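Local coordinates for protein glycosaminoglycan xylosylkinase (Hydra vulgaris, PDB 5XOM) that probably transfers phosphate to xylose in the proteoglycan linkage region, as expected of a secretory-pathway kinase of the Fam20 family, at residues A80-A85 against M97-D101; V153-Y157 against I349-Y353; P224-R228 against S313-C318; D265-F269 against V292-N297. All coordinates share one frame. Residue numbers count along the deposited sequence, not the author numbering.

Interaction 1: A80-A85 against M97-D101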
loop_
_atom_site.group_PDB
_atom_site.type_symbol
_atom_site.label_atom_id
_atom_site.label_comp_id
_atom_site.label_asym_id
_atom_site.label_seq_id
_atom_site.Cartn_x
_atom_site.Cartn_y
_atom_site.Cartn_z
ATOM N N ALA A 80 18.821 5.561 10.374
ATOM C CA ALA A 80 19.978 5.035 9.658
ATOM C C ALA A 80 21.268 5.740 10.068
ATOM O O ALA A 80 21.297 6.955 10.281
ATOM C CB ALA A 80 19.779 5.169 8.149
ATOM N N LYS A 81 22.337 4.955 10.179
ATOM C CA LYS A 81 23.660 5.493 10.470
ATOM C C LYS A 81 24.178 6.327 9.304
ATOM O O LYS A 81 24.039 5.952 8.137
ATOM C CB LYS A 81 24.632 4.348 10.770
ATOM C CG LYS A 81 26.075 4.779 11.004
ATOM C CD LYS A 81 26.969 3.586 11.329
ATOM C CE LYS A 81 28.400 4.025 11.606
ATOM N NZ LYS A 81 29.060 4.593 10.394
ATOM N N ILE A 82 24.790 7.461 9.628
ATOM C CA ILE A 82 25.409 8.328 8.631
ATOM C C ILE A 82 26.830 7.837 8.375
ATOM O O ILE A 82 27.658 7.798 9.292
ATOM C CB ILE A 82 25.406 9.790 9.098
ATOM C CG1 ILE A 82 23.966 10.290 9.259
ATOM C CG2 ILE A 82 26.195 10.672 8.129
ATOM C CD1 ILE A 82 23.867 11.636 9.955
ATOM N N THR A 83 27.126 7.486 7.123
ATOM C CA THR A 83 28.448 6.974 6.791
ATOM C C THR A 83 29.340 7.996 6.107
ATOM O O THR A 83 30.562 7.834 6.134
ATOM C CB THR A 83 28.336 5.727 5.900
ATOM O OG1 THR A 83 27.754 6.081 4.642
ATOM C CG2 THR A 83 27.481 4.664 6.568
ATOM N N GLN A 84 28.770 9.046 5.516
ATOM C CA GLN A 84 29.543 10.121 4.905
ATOM C C GLN A 84 28.761 11.417 5.050
ATOM O O GLN A 84 27.533 11.403 5.148
ATOM C CB GLN A 84 29.826 9.880 3.411
ATOM C CG GLN A 84 30.338 8.499 3.041
ATOM C CD GLN A 84 31.761 8.261 3.501
ATOM O OE1 GLN A 84 32.474 9.198 3.868
ATOM N NE2 GLN A 84 32.178 7.000 3.499
ATOM N N ALA A 85 29.484 12.537 5.048
ATOM C CA ALA A 85 28.855 13.850 5.096
ATOM C C ALA A 85 29.710 14.848 4.328
ATOM O O ALA A 85 30.934 14.856 4.468
ATOM C CB ALA A 85 28.661 14.329 6.543
ATOM N N MET A 97 25.006 17.108 2.752
ATOM C CA MET A 97 24.561 15.875 2.116
ATOM C C MET A 97 25.072 14.711 2.959
ATOM O O MET A 97 26.270 14.637 3.251
ATOM C CB MET A 97 25.068 15.831 0.668
ATOM C CG MET A 97 24.536 14.721 -0.232
ATOM S SD MET A 97 24.861 13.024 0.288
ATOM C CE MET A 97 26.381 12.672 -0.572
ATOM N N PHE A 98 24.163 13.840 3.399
ATOM C CA PHE A 98 24.505 12.669 4.198
ATOM C C PHE A 98 24.309 11.396 3.386
ATOM O O PHE A 98 23.325 11.258 2.653
ATOM C CB PHE A 98 23.642 12.566 5.462
ATOM C CG PHE A 98 23.853 13.683 6.449
ATOM C CD1 PHE A 98 24.983 14.480 6.406
ATOM C CD2 PHE A 98 22.910 13.916 7.446
ATOM C CE1 PHE A 98 25.172 15.500 7.334
ATOM C CE2 PHE A 98 23.092 14.932 8.375
ATOM C CZ PHE A 98 24.221 15.722 8.319
ATOM N N SER A 99 25.237 10.460 3.526
ATOM C CA SER A 99 25.078 9.106 3.016
ATOM C C SER A 99 24.591 8.222 4.158
ATOM O O SER A 99 25.274 8.105 5.175
ATOM C CB SER A 99 26.392 8.577 2.459
ATOM O OG SER A 99 26.741 9.306 1.301
ATOM N N LEU A 100 23.413 7.618 3.995
ATOM C CA LEU A 100 22.886 6.724 5.012
ATOM C C LEU A 100 23.183 5.268 4.671
ATOM O O LEU A 100 23.141 4.854 3.503
ATOM C CB LEU A 100 21.378 6.903 5.202
ATOM C CG LEU A 100 20.929 8.349 5.406
ATOM C CD1 LEU A 100 19.410 8.422 5.414
ATOM C CD2 LEU A 100 21.559 8.945 6.675
ATOM N N ASP A 101 23.468 4.490 5.713
ATOM C CA ASP A 101 23.899 3.109 5.575
ATOM C C ASP A 101 22.744 2.230 5.109
ATOM O O ASP A 101 21.564 2.571 5.255
ATOM C CB ASP A 101 24.462 2.604 6.900
ATOM C CG ASP A 101 25.464 1.481 6.723
ATOM O OD1 ASP A 101 25.790 1.144 5.567
ATOM O OD2 ASP A 101 25.946 0.953 7.749
#

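Interaction 2: V153-Y157 against I349-Y353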
loop_
_atom_site.group_PDB
_atom_site.type_symbol
_atom_site.label_atom_id
_atom_site.label_comp_id
_atom_site.label_asym_id
_atom_site.label_seq_id
_atom_site.Cartn_x
_atom_site.Cartn_y
_atom_site.Cartn_z
ATOM N N VAL A 153 10.460 13.279 3.542
ATOM C CA VAL A 153 11.197 14.161 4.448
ATOM C C VAL A 153 10.966 13.708 5.882
ATOM O O VAL A 153 9.831 13.415 6.274
ATOM C CB VAL A 153 10.764 15.631 4.285
ATOM C CG1 VAL A 153 11.599 16.534 5.186
ATOM C CG2 VAL A 153 10.842 16.071 2.817
ATOM N N VAL A 154 12.030 13.692 6.685
ATOM C CA VAL A 154 11.910 13.394 8.108
ATOM C C VAL A 154 12.714 14.404 8.919
ATOM O O VAL A 154 13.780 14.866 8.490
ATOM C CB VAL A 154 12.367 11.952 8.428
ATOM C CG1 VAL A 154 13.882 11.874 8.612
ATOM C CG2 VAL A 154 11.682 11.464 9.656
ATOM N N GLY A 155 12.175 14.766 10.086
ATOM C CA GLY A 155 12.935 15.531 11.045
ATOM C C GLY A 155 13.869 14.639 11.839
ATOM O O GLY A 155 13.619 13.450 12.037
ATOM N N ARG A 156 14.988 15.216 12.272
ATOM C CA ARG A 156 15.925 14.415 13.039
ATOM C C ARG A 156 16.856 15.300 13.848
ATOM O O ARG A 156 17.263 16.366 13.382
ATOM C CB ARG A 156 16.742 13.532 12.104
ATOM C CG ARG A 156 17.731 12.660 12.813
ATOM C CD ARG A 156 18.200 11.568 11.866
ATOM N NE ARG A 156 19.437 10.946 12.308
ATOM C CZ ARG A 156 20.008 9.921 11.690
ATOM N NH1 ARG A 156 19.472 9.370 10.595
ATOM N NH2 ARG A 156 21.139 9.404 12.167
ATOM N N TYR A 157 17.202 14.840 15.051
ATOM C CA TYR A 157 18.208 15.486 15.887
ATOM C C TYR A 157 19.553 14.814 15.642
ATOM O O TYR A 157 19.717 13.626 15.933
ATOM C CB TYR A 157 17.835 15.403 17.366
ATOM C CG TYR A 157 16.538 16.102 17.724
ATOM C CD1 TYR A 157 16.485 17.485 17.856
ATOM C CD2 TYR A 157 15.376 15.374 17.960
ATOM C CE1 TYR A 157 15.307 18.131 18.193
ATOM C CE2 TYR A 157 14.191 16.012 18.305
ATOM C CZ TYR A 157 14.165 17.388 18.418
ATOM O OH TYR A 157 12.993 18.023 18.760
ATOM N N ILE A 349 3.537 12.558 14.018
ATOM C CA ILE A 349 4.397 11.378 14.059
ATOM C C ILE A 349 5.869 11.722 13.875
ATOM O O ILE A 349 6.731 10.871 14.145
ATOM C CB ILE A 349 3.993 10.351 12.978
ATOM C CG1 ILE A 349 4.502 10.810 11.612
ATOM C CG2 ILE A 349 2.467 10.167 12.932
ATOM C CD1 ILE A 349 4.011 9.990 10.462
ATOM N N ASP A 350 6.198 12.969 13.442
ATOM C CA ASP A 350 7.591 13.222 13.098
ATOM C C ASP A 350 8.405 13.492 14.364
ATOM O O ASP A 350 7.879 14.052 15.328
ATOM C CB ASP A 350 7.684 14.400 12.122
ATOM C CG ASP A 350 9.113 14.734 11.733
ATOM O OD1 ASP A 350 9.500 14.346 10.607
ATOM O OD2 ASP A 350 9.851 15.360 12.525
ATOM N N PRO A 351 9.669 13.053 14.406
ATOM C CA PRO A 351 10.445 13.161 15.655
ATOM C C PRO A 351 10.654 14.581 16.171
ATOM O O PRO A 351 10.877 14.743 17.374
ATOM C CB PRO A 351 11.783 12.499 15.292
ATOM C CG PRO A 351 11.424 11.494 14.247
ATOM C CD PRO A 351 10.320 12.151 13.435
ATOM N N ILE A 352 10.593 15.616 15.341
ATOM C CA ILE A 352 10.877 16.953 15.853
ATOM C C ILE A 352 9.598 17.778 16.004
ATOM O O ILE A 352 9.659 18.993 16.171
ATOM C CB ILE A 352 11.928 17.680 14.998
ATOM C CG1 ILE A 352 11.356 18.094 13.644
ATOM C CG2 ILE A 352 13.174 16.792 14.817
ATOM C CD1 ILE A 352 12.313 18.943 12.819
ATOM N N TYR A 353 8.441 17.121 15.979
ATOM C CA TYR A 353 7.140 17.756 16.231
ATOM C C TYR A 353 7.110 18.498 17.570
ATOM O O TYR A 353 7.688 18.013 18.550
ATOM C CB TYR A 353 6.048 16.680 16.195
ATOM C CG TYR A 353 4.648 17.179 16.450
ATOM C CD1 TYR A 353 3.862 17.650 15.410
ATOM C CD2 TYR A 353 4.102 17.158 17.735
ATOM C CE1 TYR A 353 2.570 18.101 15.634
ATOM C CE2 TYR A 353 2.815 17.611 17.972
ATOM C CZ TYR A 353 2.055 18.080 16.917
ATOM O OH TYR A 353 0.774 18.533 17.140
HETATM O O HOH W 1 8.067 13.158 8.663
#

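Interaction 3: P224-R228 against S313-C318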
loop_
_atom_site.group_PDB
_atom_site.type_symbol
_atom_site.label_atom_id
_atom_site.label_comp_id
_atom_site.label_asym_id
_atom_site.label_seq_id
_atom_site.Cartn_x
_atom_site.Cartn_y
_atom_site.Cartn_z
ATOM N N PRO A 224 13.030 27.184 -16.535
ATOM C CA PRO A 224 12.515 28.390 -15.873
ATOM C C PRO A 224 10.993 28.385 -15.815
ATOM O O PRO A 224 10.319 27.982 -16.765
ATOM C CB PRO A 224 13.039 29.536 -16.752
ATOM C CG PRO A 224 13.350 28.903 -18.066
ATOM C CD PRO A 224 13.784 27.503 -17.760
ATOM N N HIS A 225 10.458 28.848 -14.689
ATOM C CA HIS A 225 9.011 28.925 -14.513
ATOM C C HIS A 225 8.466 30.121 -15.287
ATOM O O HIS A 225 8.954 31.241 -15.105
ATOM C CB HIS A 225 8.660 29.067 -13.035
ATOM C CG HIS A 225 7.261 28.652 -12.699
ATOM N ND1 HIS A 225 6.153 29.296 -13.204
ATOM C CD2 HIS A 225 6.791 27.684 -11.875
ATOM C CE1 HIS A 225 5.060 28.726 -12.728
ATOM N NE2 HIS A 225 5.419 27.747 -11.917
ATOM N N PRO A 226 7.482 29.925 -16.175
ATOM C CA PRO A 226 6.920 31.066 -16.918
ATOM C C PRO A 226 6.416 32.185 -16.018
ATOM O O PRO A 226 6.333 33.338 -16.451
ATOM C CB PRO A 226 5.776 30.432 -17.719
ATOM C CG PRO A 226 6.199 29.015 -17.912
ATOM C CD PRO A 226 6.940 28.639 -16.645
ATOM N N TRP A 227 6.074 31.867 -14.768
ATOM C CA TRP A 227 5.563 32.859 -13.830
ATOM C C TRP A 227 6.592 33.256 -12.777
ATOM O O TRP A 227 6.222 33.772 -11.718
ATOM C CB TRP A 227 4.283 32.346 -13.171
ATOM C CG TRP A 227 3.086 32.466 -14.071
ATOM C CD1 TRP A 227 2.223 33.520 -14.141
ATOM C CD2 TRP A 227 2.627 31.506 -15.033
ATOM N NE1 TRP A 227 1.255 33.277 -15.086
ATOM C CE2 TRP A 227 1.479 32.048 -15.647
ATOM C CE3 TRP A 227 3.073 30.242 -15.434
ATOM C CZ2 TRP A 227 0.769 31.370 -16.638
ATOM C CZ3 TRP A 227 2.366 29.569 -16.416
ATOM C CH2 TRP A 227 1.228 30.134 -17.008
ATOM N N ARG A 228 7.876 33.043 -13.054
ATOM C CA ARG A 228 8.923 33.428 -12.120
ATOM C C ARG A 228 8.952 34.941 -11.917
ATOM O O ARG A 228 8.494 35.722 -12.756
ATOM C CB ARG A 228 10.287 32.942 -12.613
ATOM C CG ARG A 228 10.771 33.590 -13.905
ATOM C CD ARG A 228 11.966 32.826 -14.454
ATOM N NE ARG A 228 12.505 33.416 -15.678
ATOM C CZ ARG A 228 12.011 33.199 -16.895
ATOM N NH1 ARG A 228 10.957 32.410 -17.059
ATOM N NH2 ARG A 228 12.570 33.777 -17.952
ATOM N N SER A 313 -0.946 32.912 -9.700
ATOM C CA SER A 313 -1.083 33.476 -11.042
ATOM C C SER A 313 -1.323 32.447 -12.143
ATOM O O SER A 313 -2.157 32.721 -13.023
ATOM C CB SER A 313 0.150 34.321 -11.380
ATOM O OG SER A 313 0.064 35.601 -10.787
ATOM N N PRO A 314 -0.654 31.283 -12.178
ATOM C CA PRO A 314 -1.000 30.301 -13.219
ATOM C C PRO A 314 -2.466 29.911 -13.201
ATOM O O PRO A 314 -3.082 29.816 -14.267
ATOM C CB PRO A 314 -0.091 29.109 -12.890
ATOM C CG PRO A 314 1.076 29.721 -12.211
ATOM C CD PRO A 314 0.511 30.840 -11.390
ATOM N N LEU A 315 -3.060 29.713 -12.019
ATOM C CA LEU A 315 -4.477 29.372 -11.983
ATOM C C LEU A 315 -5.347 30.569 -12.340
ATOM O O LEU A 315 -6.296 30.438 -13.120
ATOM C CB LEU A 315 -4.864 28.825 -10.605
ATOM C CG LEU A 315 -6.362 28.582 -10.423
ATOM C CD1 LEU A 315 -6.795 27.339 -11.183
ATOM C CD2 LEU A 315 -6.692 28.453 -8.944
ATOM N N VAL A 316 -5.021 31.746 -11.804
ATOM C CA VAL A 316 -5.881 32.915 -11.983
ATOM C C VAL A 316 -5.868 33.387 -13.434
ATOM O O VAL A 316 -6.903 33.787 -13.979
ATOM C CB VAL A 316 -5.458 34.036 -11.017
ATOM C CG1 VAL A 316 -6.190 35.328 -11.335
ATOM C CG2 VAL A 316 -5.730 33.618 -9.574
ATOM N N GLN A 317 -4.702 33.350 -14.082
ATOM C CA GLN A 317 -4.616 33.847 -15.450
ATOM C C GLN A 317 -5.040 32.796 -16.470
ATOM O O GLN A 317 -5.635 33.139 -17.497
ATOM C CB GLN A 317 -3.201 34.359 -15.736
ATOM C CG GLN A 317 -2.863 35.641 -14.968
ATOM C CD GLN A 317 -1.479 36.174 -15.275
ATOM O OE1 GLN A 317 -0.615 35.455 -15.773
ATOM N NE2 GLN A 317 -1.261 37.454 -14.996
ATOM N N CYS A 318 -4.755 31.516 -16.213
ATOM C CA CYS A 318 -5.084 30.469 -17.175
ATOM C C CYS A 318 -6.515 29.960 -17.044
ATOM O O CYS A 318 -7.117 29.567 -18.051
ATOM C CB CYS A 318 -4.119 29.282 -17.027
ATOM S SG CYS A 318 -2.384 29.635 -17.459
#

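Interaction 4: D265-F269 against V292-N297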
loop_
_atom_site.group_PDB
_atom_site.type_symbol
_atom_site.label_atom_id
_atom_site.label_comp_id
_atom_site.label_asym_id
_atom_site.label_seq_id
_atom_site.Cartn_x
_atom_site.Cartn_y
_atom_site.Cartn_z
ATOM N N ASP A 265 -1.433 22.960 -10.669
ATOM C CA ASP A 265 -1.417 22.179 -9.431
ATOM C C ASP A 265 -0.381 22.722 -8.457
ATOM O O ASP A 265 -0.674 22.968 -7.280
ATOM C CB ASP A 265 -1.101 20.705 -9.718
ATOM C CG ASP A 265 -2.294 19.918 -10.241
ATOM O OD1 ASP A 265 -3.435 20.419 -10.176
ATOM O OD2 ASP A 265 -2.075 18.771 -10.694
ATOM N N THR A 266 0.855 22.885 -8.936
ATOM C CA THR A 266 1.953 23.279 -8.064
ATOM C C THR A 266 1.807 24.721 -7.586
ATOM O O THR A 266 2.288 25.058 -6.497
ATOM C CB THR A 266 3.284 23.051 -8.785
ATOM O OG1 THR A 266 3.445 21.649 -9.038
ATOM C CG2 THR A 266 4.469 23.537 -7.949
ATOM N N SER A 267 1.142 25.579 -8.365
ATOM C CA SER A 267 0.908 26.939 -7.890
ATOM C C SER A 267 -0.086 26.955 -6.737
ATOM O O SER A 267 0.042 27.773 -5.819
ATOM C CB SER A 267 0.414 27.828 -9.032
ATOM O OG SER A 267 -0.950 27.581 -9.322
ATOM N N ILE A 268 -1.060 26.043 -6.751
ATOM C CA ILE A 268 -1.975 25.903 -5.623
ATOM C C ILE A 268 -1.226 25.392 -4.400
ATOM O O ILE A 268 -1.390 25.907 -3.286
ATOM C CB ILE A 268 -3.141 24.972 -6.001
ATOM C CG1 ILE A 268 -4.070 25.660 -7.004
ATOM C CG2 ILE A 268 -3.908 24.519 -4.759
ATOM C CD1 ILE A 268 -5.058 24.716 -7.655
ATOM N N PHE A 269 -0.386 24.372 -4.592
ATOM C CA PHE A 269 0.396 23.829 -3.488
ATOM C C PHE A 269 1.354 24.878 -2.932
ATOM O O PHE A 269 1.464 25.045 -1.714
ATOM C CB PHE A 269 1.141 22.585 -3.975
ATOM C CG PHE A 269 2.152 22.028 -3.002
ATOM C CD1 PHE A 269 1.750 21.215 -1.951
ATOM C CD2 PHE A 269 3.511 22.261 -3.182
ATOM C CE1 PHE A 269 2.672 20.676 -1.071
ATOM C CE2 PHE A 269 4.451 21.716 -2.301
ATOM C CZ PHE A 269 4.023 20.921 -1.243
ATOM N N VAL A 292 5.950 17.563 -13.087
ATOM C CA VAL A 292 6.655 18.533 -12.255
ATOM C C VAL A 292 6.593 18.074 -10.804
ATOM O O VAL A 292 5.517 17.747 -10.286
ATOM C CB VAL A 292 6.037 19.931 -12.418
ATOM C CG1 VAL A 292 6.782 20.968 -11.562
ATOM C CG2 VAL A 292 5.999 20.331 -13.885
ATOM N N ILE A 293 7.753 18.018 -10.142
ATOM C CA ILE A 293 7.829 17.466 -8.796
ATOM C C ILE A 293 7.988 18.603 -7.801
ATOM O O ILE A 293 8.500 19.681 -8.118
ATOM C CB ILE A 293 8.962 16.427 -8.639
ATOM C CG1 ILE A 293 10.321 17.024 -9.009
ATOM C CG2 ILE A 293 8.671 15.180 -9.457
ATOM C CD1 ILE A 293 11.478 16.088 -8.729
ATOM N N HIS A 294 7.536 18.347 -6.574
ATOM C CA HIS A 294 7.608 19.316 -5.480
ATOM C C HIS A 294 8.912 19.086 -4.731
ATOM O O HIS A 294 8.967 18.520 -3.633
ATOM C CB HIS A 294 6.401 19.194 -4.576
ATOM C CG HIS A 294 5.096 19.507 -5.295
ATOM N ND1 HIS A 294 3.859 19.049 -4.836
ATOM C CD2 HIS A 294 4.860 20.234 -6.420
ATOM C CE1 HIS A 294 2.929 19.482 -5.656
ATOM N NE2 HIS A 294 3.511 20.194 -6.615
ATOM N N LEU A 295 9.995 19.550 -5.342
ATOM C CA LEU A 295 11.338 19.391 -4.802
ATOM C C LEU A 295 11.850 20.755 -4.341
ATOM O O LEU A 295 11.633 21.769 -5.016
ATOM C CB LEU A 295 12.251 18.754 -5.856
ATOM C CG LEU A 295 13.725 18.577 -5.541
ATOM C CD1 LEU A 295 13.832 17.660 -4.344
ATOM C CD2 LEU A 295 14.400 17.943 -6.751
ATOM N N ASP A 296 12.483 20.773 -3.166
ATOM C CA ASP A 296 12.917 21.988 -2.483
ATOM C C ASP A 296 11.731 22.900 -2.184
ATOM O O ASP A 296 11.479 23.872 -2.904
ATOM C CB ASP A 296 13.970 22.744 -3.302
ATOM C CG ASP A 296 14.569 23.937 -2.551
ATOM O OD1 ASP A 296 15.581 24.491 -3.036
ATOM O OD2 ASP A 296 14.050 24.324 -1.475
ATOM N N ASN A 297 11.009 22.603 -1.108
ATOM C CA ASN A 297 9.841 23.375 -0.706
ATOM C C ASN A 297 10.100 24.195 0.553
ATOM O O ASN A 297 9.148 24.596 1.230
ATOM C CB ASN A 297 8.643 22.447 -0.500
ATOM C CG ASN A 297 8.437 21.493 -1.661
ATOM O OD1 ASN A 297 8.408 21.908 -2.819
ATOM N ND2 ASN A 297 8.293 20.200 -1.356
HETATM O O HOH W 2 3.109 19.176 -10.588
#

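Interaction 1: A80-A85 against M97-D101
Ser99, Asp101 and Ile82 lose the most surface where strands 82-85 and 97-100 pair, their axes 4.7 Å apart at 151°, close to antiparallel. Ser99 is the pivot. Its carbonyl O accepts from Thr83 N at 2.8 Å and also from Thr83 OG1 at 3.2 Å, while Ser99 N donates to Gln84 O at 3.0 Å. Thr83 and Gln84 therefore stand together opposite one residue, a beta bulge: pairing runs Ile82 with Leu100 before it and Ala85 with Phe98 after it, and Thr83 takes a near-helical psi of -20°. Ser99 OG is held by Asn107 of the next strand. Asp101 closes the open end of the ladder, its N bonded to Lys81 O at 2.9 Å; its CB rests 3.7 Å from Thr83 CG2 and 4.2 Å from Lys81 CB. Ile82 works the inner face. Its CD1 lies 3.5 Å from Phe98 CD2 and its CG1 3.8 Å from Leu100 CD2, and Ala85 CB adds a methyl 3.7 Å from Phe98 CD1. Ile158 and Val164 continue this apolar layer, and the Phe98 ring stacks on Phe110. Strands 82-86 and 96-100 form the antiparallel hairpin at the edge of a five-stranded sheet, the position occupied by β1 and β2, with the nucleotide-covering loop between them, in the N-lobe of protein kinases.

Interaction 2: V153-Y157 against I349-Y353
Val153 starts the contact through solvent: a water donates to Val153 O at 3.0 Å and to Asp350 OD1 at 2.7 Å. At Val154 the side chain joins in, CG2 lying 4.1 Å from Pro351 CD and 3.7 Å from Asp350 OD1; Phe45 of the second subunit packs on both Val154 and Pro351. Gly155 takes the direct bond, its N donating to Asp350 OD1 at 2.8 Å and nearly straight (169°). A CB here would collide with Asp350 OD2 and Ile352 CG1, so the bare backbone lets the loop press close. Arg156 turns its side chain away, to a salt bridge with Glu163, but its N still lies 3.5 Å from Ile352 CG2. Tyr157 then covers that methyl in a CH-pi contact, Ile352 CG2 sitting 3.9 Å from the ring centroid and over its face. The loop is also bonded to itself: Asp350 OD2 accepts from Ile352 N at 2.9 Å, and Tyr353 N donates to Asp350 O at 3.2 Å. An Asx turn coinciding with a type I beta turn thus lets one carboxylate brace its own loop and tie it to 153-159, an outermost strand of the five-stranded sheet.

Interaction 3: P224-R228 against S313-C318
Trp227 lays its indole over the start of helix 313-318, with Pro314 CG above the five-membered ring, 4.0 Å from its centroid in a CH-pi contact and 3.7 Å from Trp227 CD2. Ser313 CB comes to 3.5 Å from Trp227 CD1. One turn further along the helix, Gln317 OE1 accepts from Trp227 NE1 at 3.0 Å, almost in the ring plane, so the indole's polar edge is satisfied while its face stays apolar; Gln317 NE2 bonds Trp238 O. The benzene half reaches Cys318, whose SG is 3.7 Å from Trp227 CH2 in an oblique sulfur-aromatic contact. That sulfur forms a disulfide with Cys245, so the tryptophan lies beside a covalent link between helices 313-318 and 244-248 in the larger, mainly helical lobe of this kinase fold. Tyr244 meets the indole edge-to-face. A type I beta turn from His225 to Arg228 presents the side chain: Arg228 N bonds His225 O at 2.9 Å, and Arg228 NH1 reaches the same His225 O at 3.0 Å. His225 ND1 accepts from Trp227 N at 3.0 Å, and the edge of its imidazole brings CE1 to 4.1 Å from Pro314 CG.

Interaction 4: D265-F269 against V292-N297
One turn of helix, with Phe269 N bonded to Asp265 O at 3.0 Å, faces an irregular segment that leaves strand 289-292 and kinks in an inverse gamma turn centred on His294. The backbones stay well separated, 7.4 Å between Thr266 CA and His294 CA, so side chains span the gap. His294 does most of this. Its ring lies against that of Phe269 in an offset stack, centroids 4.2 Å apart and planes within 3°, while its NE2 shares a 2.8 Å hydrogen bond with Thr266 OG1; ND1 is held by Asp142. A water links Thr266 OG1, 2.9 Å away, to Val292 O at 2.8 Å. Asn297 folds back, its ND2 donating to His294 O at 2.9 Å, and brings OD1, also bonded to Arg278, to 4.0 Å from Phe269 CE2 at the ring edge. Helix, hairpin and the sequence His-Leu-Asp-Asn match the protein-kinase order αE, β7-β8 and then the segment equivalent to the DFG motif, consistent with a place beside the active site.

Overall arrangement
The four contacts span both lobes of a kinase-like fold. Interactions 1 and 2 each include an outermost strand of the same sheet, 82-86 and 153-159; their centres are about 17 Å apart, and they meet where Ala80 O lies 3.0 Å from Arg156 NH1, a probable hydrogen bond. Interactions 3 and 4 share the other lobe at about 13 Å between centres, Pro314 CG touching Ser267 CB at 3.8 Å, so helix 259-273, one half of interaction 4, also packs on helix 313-318. Interaction 4 comes nearer to the first pair: its nearest atoms are about 6 Å from interaction 2 and about 12 Å from interaction 1, consistent with the inter-lobe cleft where kinases bind nucleotide.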